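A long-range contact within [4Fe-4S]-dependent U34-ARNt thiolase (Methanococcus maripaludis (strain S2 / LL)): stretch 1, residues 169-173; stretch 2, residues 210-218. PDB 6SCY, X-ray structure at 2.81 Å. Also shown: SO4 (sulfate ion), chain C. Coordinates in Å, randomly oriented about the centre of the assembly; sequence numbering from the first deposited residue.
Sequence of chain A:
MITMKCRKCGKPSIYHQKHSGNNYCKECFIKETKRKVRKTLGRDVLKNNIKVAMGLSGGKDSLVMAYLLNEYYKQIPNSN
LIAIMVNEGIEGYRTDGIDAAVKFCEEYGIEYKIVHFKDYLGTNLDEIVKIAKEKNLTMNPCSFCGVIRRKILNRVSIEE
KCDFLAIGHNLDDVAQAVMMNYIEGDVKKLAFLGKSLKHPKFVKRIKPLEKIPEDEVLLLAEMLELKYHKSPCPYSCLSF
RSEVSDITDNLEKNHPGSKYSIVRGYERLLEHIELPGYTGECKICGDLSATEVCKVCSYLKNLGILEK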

ATOM      1  N   HIS A 169     -11.715   3.942  16.566  1.00 52.31           N
ATOM      2  CA  HIS A 169     -10.904   4.194  15.373  1.00 51.76           C
ATOM      3  C   HIS A 169     -11.840   4.524  14.237  1.00 57.14           C
ATOM      4  O   HIS A 169     -12.815   3.794  14.024  1.00 58.32           O
ATOM      5  CB  HIS A 169     -10.025   2.982  15.006  1.00 51.99           C
ATOM      6  CG  HIS A 169      -8.903   2.698  15.962  1.00 54.90           C
ATOM      7  ND1 HIS A 169      -8.455   1.406  16.180  1.00 56.38           N
ATOM      8  CD2 HIS A 169      -8.157   3.547  16.704  1.00 56.25           C
ATOM      9  CE1 HIS A 169      -7.461   1.512  17.043  1.00 55.66           C
ATOM     10  NE2 HIS A 169      -7.250   2.780  17.392  1.00 56.06           N
ATOM     11  N   ASN A 170     -11.585   5.647  13.537  1.00 52.16           N
ATOM     12  CA  ASN A 170     -12.427   6.067  12.419  1.00 50.70           C
ATOM     13  C   ASN A 170     -11.794   5.665  11.078  1.00 53.42           C
ATOM     14  O   ASN A 170     -10.689   5.125  11.079  1.00 52.33           O
ATOM     15  CB  ASN A 170     -12.793   7.557  12.520  1.00 48.46           C
ATOM     16  CG  ASN A 170     -11.666   8.538  12.325  1.00 69.13           C
ATOM     17  OD1 ASN A 170     -10.941   8.516  11.337  1.00 63.85           O
ATOM     18  ND2 ASN A 170     -11.508   9.450  13.254  1.00 62.57           N
ATOM     19  N   LEU A 171     -12.492   5.894   9.945  1.00 50.14           N
ATOM     20  CA  LEU A 171     -11.989   5.527   8.613  1.00 49.57           C
ATOM     21  C   LEU A 171     -10.623   6.125   8.310  1.00 53.99           C
ATOM     22  O   LEU A 171      -9.756   5.406   7.799  1.00 53.86           O
ATOM     23  CB  LEU A 171     -13.004   5.862   7.508  1.00 49.46           C
ATOM     24  CG  LEU A 171     -12.680   5.380   6.090  1.00 53.35           C
ATOM     25  CD1 LEU A 171     -12.596   3.862   6.014  1.00 53.17           C
ATOM     26  CD2 LEU A 171     -13.710   5.885   5.108  1.00 55.73           C
ATOM     27  N   ASP A 172     -10.423   7.424   8.658  1.00 50.08           N
ATOM     28  CA  ASP A 172      -9.158   8.141   8.479  1.00 49.17           C
ATOM     29  C   ASP A 172      -8.059   7.447   9.284  1.00 51.56           C
ATOM     30  O   ASP A 172      -7.046   7.093   8.689  1.00 52.61           O
ATOM     31  CB  ASP A 172      -9.287   9.616   8.881  1.00 51.13           C
ATOM     32  CG  ASP A 172      -9.842  10.532   7.813  1.00 65.21           C
ATOM     33  OD1 ASP A 172     -11.057  10.443   7.523  1.00 65.00           O
ATOM     34  OD2 ASP A 172      -9.074  11.366   7.291  1.00 76.43           O
ATOM     35  N   ASP A 173      -8.295   7.172  10.601  1.00 45.34           N
ATOM     36  CA  ASP A 173      -7.381   6.469  11.523  1.00 44.22           C
ATOM     37  C   ASP A 173      -6.886   5.130  10.959  1.00 46.84           C
ATOM     38  O   ASP A 173      -5.700   4.809  11.075  1.00 46.17           O
ATOM     39  CB  ASP A 173      -8.081   6.179  12.868  1.00 45.82           C
ATOM     40  CG  ASP A 173      -8.142   7.332  13.837  1.00 53.38           C
ATOM     41  OD1 ASP A 173      -7.235   7.439  14.685  1.00 55.07           O
ATOM     42  OD2 ASP A 173      -9.107   8.106  13.769  1.00 56.00           O
ATOM     43  N   GLU A 210     -15.068   2.417  12.414  1.00 41.21           N
ATOM     44  CA  GLU A 210     -14.128   1.916  11.398  1.00 41.13           C
ATOM     45  C   GLU A 210     -14.368   2.387   9.946  1.00 46.01           C
ATOM     46  O   GLU A 210     -13.421   2.465   9.161  1.00 44.86           O
ATOM     47  CB  GLU A 210     -14.110   0.383  11.443  1.00 42.76           C
ATOM     48  CG  GLU A 210     -12.823  -0.259  10.956  1.00 58.32           C
ATOM     49  CD  GLU A 210     -12.846  -1.775  10.884  1.00 89.82           C
ATOM     50  OE1 GLU A 210     -12.002  -2.344  10.152  1.00 95.36           O
ATOM     51  OE2 GLU A 210     -13.702  -2.398  11.555  1.00 80.58           O
ATOM     52  N   LYS A 211     -15.623   2.667   9.587  1.00 44.01           N
ATOM     53  CA  LYS A 211     -15.994   3.058   8.227  1.00 44.40           C
ATOM     54  C   LYS A 211     -16.580   4.473   8.119  1.00 47.53           C
ATOM     55  O   LYS A 211     -17.078   4.852   7.052  1.00 47.90           O
ATOM     56  CB  LYS A 211     -16.952   2.010   7.612  1.00 47.61           C
ATOM     57  CG  LYS A 211     -16.396   0.582   7.512  1.00 65.22           C
ATOM     58  CD  LYS A 211     -15.446   0.397   6.334  1.00 74.10           C
ATOM     59  CE  LYS A 211     -14.602  -0.846   6.474  1.00 85.16           C
ATOM     60  NZ  LYS A 211     -13.457  -0.634   7.403  1.00 96.51           N
ATOM     61  N   ILE A 212     -16.492   5.259   9.199  1.00 42.56           N
ATOM     62  CA  ILE A 212     -16.999   6.629   9.226  1.00 41.92           C
ATOM     63  C   ILE A 212     -15.787   7.571   9.164  1.00 47.32           C
ATOM     64  O   ILE A 212     -14.936   7.488  10.047  1.00 46.22           O
ATOM     65  CB  ILE A 212     -17.892   6.890  10.477  1.00 44.59           C
ATOM     66  CG1 ILE A 212     -18.970   5.782  10.712  1.00 44.40           C
ATOM     67  CG2 ILE A 212     -18.513   8.270  10.442  1.00 45.46           C
ATOM     68  CD1 ILE A 212     -20.125   5.668   9.708  1.00 49.25           C
ATOM     69  N   PRO A 213     -15.663   8.446   8.129  1.00 46.05           N
ATOM     70  CA  PRO A 213     -14.502   9.354   8.059  1.00 46.45           C
ATOM     71  C   PRO A 213     -14.476  10.333   9.220  1.00 53.39           C
ATOM     72  O   PRO A 213     -15.524  10.610   9.807  1.00 53.42           O
ATOM     73  CB  PRO A 213     -14.717  10.101   6.743  1.00 47.99           C
ATOM     74  CG  PRO A 213     -15.657   9.253   5.963  1.00 52.30           C
ATOM     75  CD  PRO A 213     -16.564   8.665   6.983  1.00 47.85           C
ATOM     76  N   GLU A 214     -13.284  10.856   9.553  1.00 52.01           N
ATOM     77  CA  GLU A 214     -13.085  11.789  10.670  1.00 52.47           C
ATOM     78  C   GLU A 214     -14.041  12.986  10.624  1.00 56.76           C
ATOM     79  O   GLU A 214     -14.570  13.375  11.664  1.00 55.78           O
ATOM     80  CB  GLU A 214     -11.622  12.254  10.742  1.00 54.01           C
ATOM     81  CG  GLU A 214     -11.206  12.716  12.125  1.00 67.19           C
ATOM     82  CD  GLU A 214      -9.892  13.476  12.206  1.00 98.18           C
ATOM     83  OE1 GLU A 214      -8.860  12.945  11.730  1.00 93.90           O
ATOM     84  OE2 GLU A 214      -9.891  14.599  12.760  1.00 95.34           O
ATOM     85  N   ASP A 215     -14.282  13.525   9.408  1.00 54.28           N
ATOM     86  CA  ASP A 215     -15.151  14.671   9.133  1.00 54.56           C
ATOM     87  C   ASP A 215     -16.590  14.368   9.495  1.00 57.17           C
ATOM     88  O   ASP A 215     -17.271  15.246  10.021  1.00 57.68           O
ATOM     89  CB  ASP A 215     -15.053  15.084   7.659  1.00 57.41           C
ATOM     90  CG  ASP A 215     -13.630  15.192   7.156  1.00 78.00           C
ATOM     91  OD1 ASP A 215     -13.095  16.326   7.131  1.00 79.63           O
ATOM     92  OD2 ASP A 215     -13.040  14.133   6.796  1.00 88.51           O
ATOM     93  N   GLU A 216     -17.052  13.132   9.219  1.00 51.84           N
ATOM     94  CA  GLU A 216     -18.402  12.670   9.547  1.00 50.73           C
ATOM     95  C   GLU A 216     -18.523  12.490  11.055  1.00 53.62           C
ATOM     96  O   GLU A 216     -19.507  12.930  11.630  1.00 51.60           O
ATOM     97  CB  GLU A 216     -18.731  11.362   8.820  1.00 51.90           C
ATOM     98  CG  GLU A 216     -19.164  11.540   7.379  1.00 59.14           C
ATOM     99  CD  GLU A 216     -19.613  10.281   6.663  1.00 74.87           C
ATOM    100  OE1 GLU A 216     -20.341   9.454   7.265  1.00 50.96           O
ATOM    101  OE2 GLU A 216     -19.229  10.125   5.481  1.00 75.01           O
ATOM    102  N   VAL A 217     -17.496  11.891  11.697  1.00 52.35           N
ATOM    103  CA  VAL A 217     -17.419  11.680  13.152  1.00 53.00           C
ATOM    104  C   VAL A 217     -17.496  13.043  13.855  1.00 59.18           C
ATOM    105  O   VAL A 217     -18.253  13.198  14.810  1.00 58.93           O
ATOM    106  CB  VAL A 217     -16.150  10.869  13.562  1.00 56.71           C
ATOM    107  CG1 VAL A 217     -15.848  11.014  15.045  1.00 56.55           C
ATOM    108  CG2 VAL A 217     -16.290   9.395  13.198  1.00 56.37           C
ATOM    109  N   LEU A 218     -16.738  14.030  13.347  1.00 57.94           N
ATOM    110  CA  LEU A 218     -16.695  15.397  13.860  1.00 58.56           C
ATOM    111  C   LEU A 218     -18.039  16.109  13.673  1.00 64.44           C
ATOM    112  O   LEU A 218     -18.499  16.774  14.600  1.00 64.10           O
ATOM    113  CB  LEU A 218     -15.565  16.178  13.169  1.00 58.73           C
ATOM    114  CG  LEU A 218     -15.366  17.617  13.619  1.00 63.77           C
ATOM    115  CD1 LEU A 218     -14.615  17.683  14.933  1.00 64.27           C
ATOM    116  CD2 LEU A 218     -14.651  18.415  12.560  1.00 66.51           C
TER
HETATM  117  S   SO4 C 425      -5.533   2.509  21.118  1.00138.84           S
HETATM  118  O1  SO4 C 425      -6.721   2.357  21.956  1.00138.31           O
HETATM  119  O2  SO4 C 425      -5.378   3.913  20.730  1.00138.75           O
HETATM  120  O3  SO4 C 425      -5.666   1.686  19.917  1.00138.99           O
HETATM  121  O4  SO4 C 425      -4.357   2.076  21.869  1.00139.49           O

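Two helix starts meet here. The helix beginning at L171 is preceded by N170, and the helix beginning at E214 is preceded by P213. The backbones run closest at N170 and E210 and at L171 and P213, with CA atoms 4.6 Å apart in each pair.

One backbone hydrogen bond ties the stretches together: L171 N donates to I212 O at 2.9 Å, nearly straight at 169°. Amides in the first turn of a helix have no carbonyl of their own helix to bond, so this one is satisfied across the contact. L171 CA also lies 3.4 Å from E210 O, a CA-H...O contact.

N170 caps its own helix. With chi1 in p (68°), its side chain folds back so that N170 OD1 accepts from D173 N at 3.1 Å. D173, with chi1 in m, accepts a weak bond in turn: N170 N donates to D173 OD2 at 3.5 Å. The same N170 side chain packs against stretch 2: N170 CB lies 3.3 Å from I212 O and 4.0 Å from V217 CG2.

D172 reaches the start of the second helix. Its CB points toward stretch 2, and chi1 of -84° (m) brings D172 OD1 to 3.0 Å from E214 N, a hydrogen bond at 164°. P213 sits at the N-cap but has no side-chain acceptor, so D172 supplies one to the first turn. D172 OD2 is bonded elsewhere in the structure. D172 OD1 also lies 4.3 Å from D215 OD2, two like charges close together.

L171 fills the space beside these bonds. In its t, p rotamer, L171 CD2 reaches 4.0 Å from P213 CG, and L171 CD1 lies 4.5 Å from K211 CD. K211 curls back with chi1 and chi2 both m, and K211 NZ forms a salt bridge with E210 OE1 at 3.5 Å.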